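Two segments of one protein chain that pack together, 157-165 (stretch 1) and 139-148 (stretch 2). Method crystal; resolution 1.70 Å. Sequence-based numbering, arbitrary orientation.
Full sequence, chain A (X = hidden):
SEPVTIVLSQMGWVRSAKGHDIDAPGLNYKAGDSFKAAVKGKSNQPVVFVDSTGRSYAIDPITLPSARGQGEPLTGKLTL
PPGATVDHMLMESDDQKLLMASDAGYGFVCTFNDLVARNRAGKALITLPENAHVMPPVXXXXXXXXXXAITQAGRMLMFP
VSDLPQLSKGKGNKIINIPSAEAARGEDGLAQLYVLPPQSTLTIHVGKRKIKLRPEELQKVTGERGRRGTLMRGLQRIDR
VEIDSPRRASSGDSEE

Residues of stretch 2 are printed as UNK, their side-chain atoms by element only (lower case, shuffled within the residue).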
# COMPACT_ATOMS: atom_id res chain seq x y z
N LEU A 157 -17.79 -1.68 2.18
CA LEU A 157 -18.05 -0.94 3.42
C LEU A 157 -17.29 0.36 3.39
O LEU A 157 -16.12 0.36 3.03
CB LEU A 157 -17.58 -1.75 4.64
CG LEU A 157 -17.83 -1.12 6.03
CD1 LEU A 157 -19.31 -1.04 6.36
CD2 LEU A 157 -17.12 -1.89 7.13
N MET A 158 -17.95 1.45 3.77
CA MET A 158 -17.28 2.76 3.83
C MET A 158 -17.50 3.38 5.21
O MET A 158 -18.62 3.36 5.73
CB MET A 158 -17.81 3.72 2.76
CG MET A 158 -17.01 5.02 2.67
SD MET A 158 -17.45 5.96 1.20
CE MET A 158 -19.00 6.71 1.66
N PHE A 159 -16.45 3.95 5.80
CA PHE A 159 -16.59 4.70 7.06
C PHE A 159 -15.42 5.68 7.16
O PHE A 159 -14.41 5.50 6.47
CB PHE A 159 -16.63 3.76 8.28
CG PHE A 159 -15.41 2.88 8.43
CD1 PHE A 159 -14.23 3.38 9.00
CD2 PHE A 159 -15.45 1.55 8.02
CE1 PHE A 159 -13.10 2.55 9.14
CE2 PHE A 159 -14.33 0.73 8.14
CZ PHE A 159 -13.16 1.23 8.71
N PRO A 160 -15.55 6.73 7.99
CA PRO A 160 -14.46 7.72 8.06
C PRO A 160 -13.16 7.07 8.53
O PRO A 160 -13.17 6.29 9.47
CB PRO A 160 -14.98 8.72 9.10
CG PRO A 160 -16.48 8.58 9.05
CD PRO A 160 -16.66 7.09 8.89
N VAL A 161 -12.05 7.38 7.86
CA VAL A 161 -10.79 6.72 8.22
C VAL A 161 -10.35 7.02 9.69
O VAL A 161 -9.64 6.22 10.29
CB VAL A 161 -9.66 7.01 7.18
CG1 VAL A 161 -9.19 8.43 7.30
CG2 VAL A 161 -8.48 6.01 7.33
N SER A 162 -10.81 8.16 10.24
CA SER A 162 -10.60 8.50 11.66
C SER A 162 -11.17 7.46 12.63
O SER A 162 -10.76 7.42 13.79
CB SER A 162 -11.18 9.88 11.99
OG SER A 162 -12.55 9.95 11.62
N ASP A 163 -12.12 6.64 12.17
CA ASP A 163 -12.69 5.56 12.99
C ASP A 163 -11.72 4.42 13.26
O ASP A 163 -11.90 3.65 14.22
CB ASP A 163 -13.95 4.98 12.32
CG ASP A 163 -15.19 5.83 12.55
OD1 ASP A 163 -15.08 6.91 13.18
OD2 ASP A 163 -16.28 5.40 12.09
N LEU A 164 -10.68 4.30 12.44
CA LEU A 164 -9.70 3.25 12.62
C LEU A 164 -8.58 3.69 13.58
O LEU A 164 -7.88 4.68 13.30
CB LEU A 164 -9.11 2.87 11.26
CG LEU A 164 -8.21 1.63 11.24
CD1 LEU A 164 -8.94 0.37 11.66
CD2 LEU A 164 -7.65 1.47 9.86
N PRO A 165 -8.43 2.98 14.72
CA PRO A 165 -7.43 3.39 15.71
C PRO A 165 -6.02 3.46 15.16
O PRO A 165 -5.62 2.66 14.30
CB PRO A 165 -7.54 2.30 16.79
CG PRO A 165 -8.96 1.82 16.70
CD PRO A 165 -9.20 1.81 15.19
N UNK A 139 -1.49 6.48 1.57
CA UNK A 139 -1.17 7.77 2.19
C UNK A 139 -2.49 8.49 2.46
O UNK A 139 -3.34 8.65 1.56
c UNK A 139 1.10 7.96 1.10
c UNK A 139 -0.24 8.62 1.28
c UNK A 139 -0.08 10.03 1.83
N UNK A 140 -2.68 8.90 3.71
CA UNK A 140 -3.93 9.56 4.08
C UNK A 140 -3.74 11.08 3.92
O UNK A 140 -3.01 11.70 4.70
c UNK A 140 -5.53 10.11 5.94
c UNK A 140 -4.35 9.21 5.52
c UNK A 140 -4.68 7.72 5.65
c UNK A 140 -4.71 7.23 7.12
N UNK A 141 -4.43 11.66 2.93
CA UNK A 141 -4.21 13.06 2.56
C UNK A 141 -4.94 14.02 3.49
O UNK A 141 -4.41 15.09 3.80
c UNK A 141 -3.72 12.63 0.08
c UNK A 141 -2.27 13.11 0.07
o UNK A 141 -1.41 12.36 -0.44
o UNK A 141 -1.98 14.24 0.56
c UNK A 141 -4.61 13.33 1.10
N UNK A 142 -6.13 13.63 3.93
CA UNK A 142 -6.94 14.41 4.86
C UNK A 142 -7.59 13.52 5.93
O UNK A 142 -8.16 12.45 5.63
o UNK A 142 -8.63 16.28 6.20
c UNK A 142 -8.95 16.02 5.02
o UNK A 142 -10.03 16.44 4.55
c UNK A 142 -8.02 15.19 4.10
N UNK A 143 -7.51 13.97 7.18
CA UNK A 143 -8.03 13.21 8.32
C UNK A 143 -9.53 12.88 8.21
O UNK A 143 -9.99 11.92 8.82
c UNK A 143 -7.77 13.97 9.60
N UNK A 144 -10.27 13.67 7.42
CA UNK A 144 -11.72 13.49 7.27
C UNK A 144 -12.09 12.60 6.07
O UNK A 144 -13.27 12.38 5.77
c UNK A 144 -12.44 14.84 7.21
o UNK A 144 -12.25 15.47 5.95
N UNK A 145 -11.08 12.07 5.39
CA UNK A 145 -11.32 11.19 4.24
C UNK A 145 -12.06 9.91 4.67
O UNK A 145 -12.08 9.57 5.86
o UNK A 145 -10.14 13.04 2.47
c UNK A 145 -9.45 12.02 2.68
c UNK A 145 -9.99 10.86 3.56
o UNK A 145 -8.29 11.89 2.19
N UNK A 146 -12.67 9.23 3.69
CA UNK A 146 -13.41 7.99 3.94
C UNK A 146 -12.55 6.80 3.55
O UNK A 146 -11.85 6.83 2.55
s UNK A 146 -16.23 9.03 5.04
c UNK A 146 -15.66 9.06 3.33
c UNK A 146 -14.68 7.93 3.09
c UNK A 146 -17.15 7.55 5.11
N UNK A 147 -12.60 5.76 4.36
CA UNK A 147 -11.99 4.47 4.03
C UNK A 147 -13.04 3.66 3.28
O UNK A 147 -14.20 3.63 3.69
c UNK A 147 -11.99 1.25 5.08
c UNK A 147 -10.93 2.36 5.24
c UNK A 147 -10.06 2.11 6.47
c UNK A 147 -11.58 3.75 5.33
N UNK A 148 -12.65 3.03 2.18
CA UNK A 148 -13.57 2.21 1.41
C UNK A 148 -12.91 0.86 1.22
O UNK A 148 -11.77 0.77 0.74
c UNK A 148 -16.20 1.80 -0.27
c UNK A 148 -14.80 2.02 -0.85
c UNK A 148 -14.91 2.64 -2.23
c UNK A 148 -13.90 2.86 0.06
O HOH W 1 -12.15 10.43 8.64

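Position 139 carries three carbons, one bearing the other two, and stays beyond reach of stretch 1; the fork at the first carbon makes it Val139. At 140 there are four carbons, forked at the first, with one arm two carbons long. The fork at the first carbon with one longer arm makes this Ile140, and Ile140 CD1 lies 4.0 Å from Val161 CG2. Position 141 has three carbons in a row, the third carrying two oxygens, and touches nothing on stretch 1: an exposed carboxylate, Glu141. Position 142 is one carbon shorter, with two oxygens on the second carbon, hence Asp142.

A single carbon at 143 identifies Ala143. Its backbone does more than its side chain: Ala143 O sits 3.9 Å from Val161 CG1 and accepts a hydrogen bond from water 1 at 2.6 Å. Position 144 has one carbon and then one oxygen, on a CA-to-CB bond directed away from stretch 1: Ser144. Ser144 OG donates to Asp142 OD2 at 2.8 Å. Two carbons, the second with two oxygens, mark 145 as Asp145. Its carboxylate leads away from stretch 1 and turns back on its own loop, where Asp145 OD2 accepts from Asp142 N at 3.3 Å. A type I turn runs from Asp142 to Asp145, closed by Asp145 N donating to Asp142 O at 3.0 Å.

At 146 the chain is unbranched: two carbons, a sulfur and a terminal carbon, so Met146. All three chi angles are m, and the curled chain brings CE to 3.5 Å from Met158 CG and 3.8 Å from Pro160 CD. Position 147 has four carbons forked at the second, Leu147; its CD2 approaches Phe159 CZ at 3.8 Å and its CD1 Leu164 CD2 at 4.2 Å. The same four-carbon fork recurs at 148, Leu148, whose CD1 meets Met158 CB at 3.9 Å.

The contact is a short antiparallel pairing extended by a loop. Phe159 and Leu147 exchange two backbone hydrogen bonds, Leu147 N to Phe159 O at 2.8 Å and Phe159 N to Leu147 O at 3.1 Å, and their side chains share one face of the sheet, while Met158 and Leu148 share the other. Beyond the strand, Val161 N donates to Asp145 O at 3.0 Å, nearly linearly. Water 1 extends this polar link, donating to Asp145 O at 2.9 Å and accepting from Ser162 N at 3.1 Å. Backbone bonds thus set the register, and apolar side chains pack around it; the two stretches together bury 647 Å², both sides summed.

Stretch 2, residues 139-148: VIEDASDMLL
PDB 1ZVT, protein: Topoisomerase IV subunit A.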